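Local atomic coordinates of TssK (Serratia sp. FS14, PDB entry 5Y0E), a protein that is a baseplate component of the bacterial type VI secretion system, where it probably links the baseplate to the membrane complex. Residues A351-E356 / G430-L435. Sequence-based numbering, arbitrary orientation.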
ATOM      1  N   ALA A 351     -24.905  -8.869  26.710  1.00 49.87           N
ATOM      2  CA  ALA A 351     -25.271 -10.149  26.160  1.00 50.68           C
ATOM      3  C   ALA A 351     -26.762 -10.262  26.069  1.00 52.47           C
ATOM      4  O   ALA A 351     -27.465  -9.477  26.630  1.00 54.76           O
ATOM      5  CB  ALA A 351     -24.730 -11.263  27.019  1.00 52.49           C
ATOM      6  N   ASP A 352     -27.248 -11.264  25.367  1.00 54.25           N
ATOM      7  CA  ASP A 352     -28.673 -11.425  25.242  1.00 50.83           C
ATOM      8  C   ASP A 352     -29.248 -12.339  26.289  1.00 51.57           C
ATOM      9  O   ASP A 352     -29.929 -13.277  25.990  1.00 53.00           O
ATOM     10  CB  ASP A 352     -29.029 -11.904  23.858  1.00 50.71           C
ATOM     11  CG  ASP A 352     -29.241 -10.781  22.905  1.00 53.90           C
ATOM     12  OD1 ASP A 352     -30.084  -9.953  23.181  1.00 55.50           O
ATOM     13  OD2 ASP A 352     -28.577 -10.696  21.877  1.00 57.08           O
ATOM     14  N   VAL A 353     -28.958 -12.047  27.533  1.00 52.48           N
ATOM     15  CA  VAL A 353     -29.498 -12.823  28.638  1.00 53.94           C
ATOM     16  C   VAL A 353     -30.276 -11.890  29.553  1.00 54.31           C
ATOM     17  O   VAL A 353     -30.336 -10.687  29.313  1.00 57.53           O
ATOM     18  CB  VAL A 353     -28.379 -13.545  29.397  1.00 55.31           C
ATOM     19  CG1 VAL A 353     -27.456 -14.210  28.416  1.00 56.78           C
ATOM     20  CG2 VAL A 353     -27.617 -12.569  30.246  1.00 55.46           C
ATOM     21  N   ALA A 354     -30.897 -12.425  30.589  1.00 55.01           N
ATOM     22  CA  ALA A 354     -31.591 -11.576  31.537  1.00 53.15           C
ATOM     23  C   ALA A 354     -30.589 -10.891  32.450  1.00 58.40           C
ATOM     24  O   ALA A 354     -29.538 -11.442  32.777  1.00 61.30           O
ATOM     25  CB  ALA A 354     -32.578 -12.382  32.372  1.00 54.56           C
ATOM     26  N   ALA A 355     -30.933  -9.679  32.869  1.00 57.12           N
ATOM     27  CA  ALA A 355     -30.007  -8.887  33.665  1.00 56.07           C
ATOM     28  C   ALA A 355     -29.606  -9.614  34.938  1.00 59.80           C
ATOM     29  O   ALA A 355     -28.431  -9.607  35.316  1.00 61.56           O
ATOM     30  CB  ALA A 355     -30.637  -7.540  33.994  1.00 54.53           C
ATOM     31  N   GLU A 356     -30.563 -10.239  35.588  1.00 61.01           N
ATOM     32  CA  GLU A 356     -30.276 -10.942  36.812  1.00 64.02           C
ATOM     33  C   GLU A 356     -29.378 -12.131  36.582  1.00 62.77           C
ATOM     34  O   GLU A 356     -28.692 -12.572  37.465  1.00 64.75           O
ATOM     35  CB  GLU A 356     -31.565 -11.388  37.465  1.00 68.35           C
ATOM     36  CG  GLU A 356     -32.490 -10.244  37.797  1.00 68.04           C
ATOM     37  CD  GLU A 356     -33.503  -9.984  36.723  1.00 73.22           C
ATOM     38  OE1 GLU A 356     -34.603  -9.538  37.079  1.00 79.70           O
ATOM     39  OE2 GLU A 356     -33.194 -10.207  35.538  1.00 68.70           O
ATOM     40  N   GLY A 430     -19.773 -20.888  28.310  1.00 76.55           N
ATOM     41  CA  GLY A 430     -20.548 -20.158  27.315  1.00 74.38           C
ATOM     42  C   GLY A 430     -22.024 -20.445  27.125  1.00 72.33           C
ATOM     43  O   GLY A 430     -22.409 -21.226  26.253  1.00 77.38           O
ATOM     44  N   GLU A 431     -22.865 -19.774  27.895  1.00 71.17           N
ATOM     45  CA  GLU A 431     -24.309 -19.784  27.701  1.00 71.63           C
ATOM     46  C   GLU A 431     -24.833 -18.393  27.349  1.00 66.93           C
ATOM     47  O   GLU A 431     -25.940 -18.029  27.743  1.00 68.16           O
ATOM     48  CB  GLU A 431     -25.015 -20.295  28.957  1.00 73.68           C
ATOM     49  CG  GLU A 431     -24.730 -19.435  30.194  1.00 70.16           C
ATOM     50  CD  GLU A 431     -25.804 -19.531  31.260  1.00 78.05           C
ATOM     51  OE1 GLU A 431     -26.962 -19.849  30.922  1.00 84.99           O
ATOM     52  OE2 GLU A 431     -25.494 -19.287  32.444  1.00 76.65           O
ATOM     53  N   PHE A 432     -24.063 -17.593  26.614  1.00 60.37           N
ATOM     54  CA  PHE A 432     -24.305 -16.156  26.535  1.00 56.81           C
ATOM     55  C   PHE A 432     -24.504 -15.701  25.098  1.00 56.64           C
ATOM     56  O   PHE A 432     -23.591 -15.142  24.478  1.00 56.07           O
ATOM     57  CB  PHE A 432     -23.163 -15.391  27.184  1.00 59.56           C
ATOM     58  CG  PHE A 432     -23.005 -15.686  28.633  1.00 59.37           C
ATOM     59  CD1 PHE A 432     -22.227 -16.736  29.053  1.00 66.54           C
ATOM     60  CD2 PHE A 432     -23.640 -14.915  29.576  1.00 61.39           C
ATOM     61  CE1 PHE A 432     -22.079 -17.007  30.391  1.00 70.46           C
ATOM     62  CE2 PHE A 432     -23.493 -15.182  30.914  1.00 65.99           C
ATOM     63  CZ  PHE A 432     -22.710 -16.230  31.323  1.00 68.43           C
ATOM     64  N   PRO A 433     -25.698 -15.875  24.558  1.00 52.88           N
ATOM     65  CA  PRO A 433     -25.970 -15.392  23.210  1.00 52.64           C
ATOM     66  C   PRO A 433     -25.745 -13.901  23.092  1.00 53.95           C
ATOM     67  O   PRO A 433     -26.120 -13.122  23.968  1.00 57.28           O
ATOM     68  CB  PRO A 433     -27.446 -15.745  23.002  1.00 54.26           C
ATOM     69  CG  PRO A 433     -27.981 -15.933  24.354  1.00 53.67           C
ATOM     70  CD  PRO A 433     -26.877 -16.505  25.157  1.00 53.42           C
ATOM     71  N   GLY A 434     -25.156 -13.508  21.976  1.00 57.81           N
ATOM     72  CA  GLY A 434     -24.993 -12.107  21.676  1.00 57.65           C
ATOM     73  C   GLY A 434     -23.841 -11.431  22.370  1.00 57.09           C
ATOM     74  O   GLY A 434     -23.690 -10.220  22.225  1.00 58.17           O
ATOM     75  N   LEU A 435     -23.020 -12.177  23.092  1.00 53.20           N
ATOM     76  CA  LEU A 435     -21.972 -11.591  23.900  1.00 51.51           C
ATOM     77  C   LEU A 435     -21.154 -10.586  23.117  1.00 54.42           C
ATOM     78  O   LEU A 435     -20.786 -10.826  21.971  1.00 58.97           O
ATOM     79  CB  LEU A 435     -21.068 -12.684  24.431  1.00 52.13           C
ATOM     80  CG  LEU A 435     -20.000 -12.135  25.362  1.00 53.43           C
ATOM     81  CD1 LEU A 435     -20.674 -11.676  26.620  1.00 58.81           C
ATOM     82  CD2 LEU A 435     -18.989 -13.190  25.667  1.00 50.28           C
TER
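Val353 meets Phe432 and Pro433 in the C-terminal domain's eight-stranded antiparallel sheet, where strand 343-350 ends beside the loop that leads into its neighbour 436-443: Asp352 is the centre of an inverse gamma turn leading toward helix 355-365, and Phe432 to Leu435 form a type II beta turn. One Val353 methyl does the touching. With chi1 at -46°, CG1 stands anti to the carbonyl carbon and lies 4.0 Å from Pro433 CD and 4.1 Å from Phe432 CD2. The valine crosses the proline ring at about a right angle and approaches the phenyl ring obliquely. One face of that phenyl ring carries Glu431 CG, 3.6 Å above its plane and offset toward the rim, and Glu431 OE2 goes on to hydrogen-bond His361 and Gln365 of helix 355-365. Ala351 CB sits 4.1 Å from Leu435 CD1. Next to these apolar pairs the backbones are joined by a hydrogen bond in which Asp352 N donates to Pro433 O at 2.6 Å. The carboxylate of Asp352 turns to Arg350 in a salt bridge, while Val392 of a second subunit packs on Asp352. Gly434, whose positive phi of 80° favours glycine, brings a bare CA beside this carboxylate, 3.9 Å from Asp352 OD2. Pro433 CG, for its part, rests 3.7 Å from the backbone atom Asp352 O.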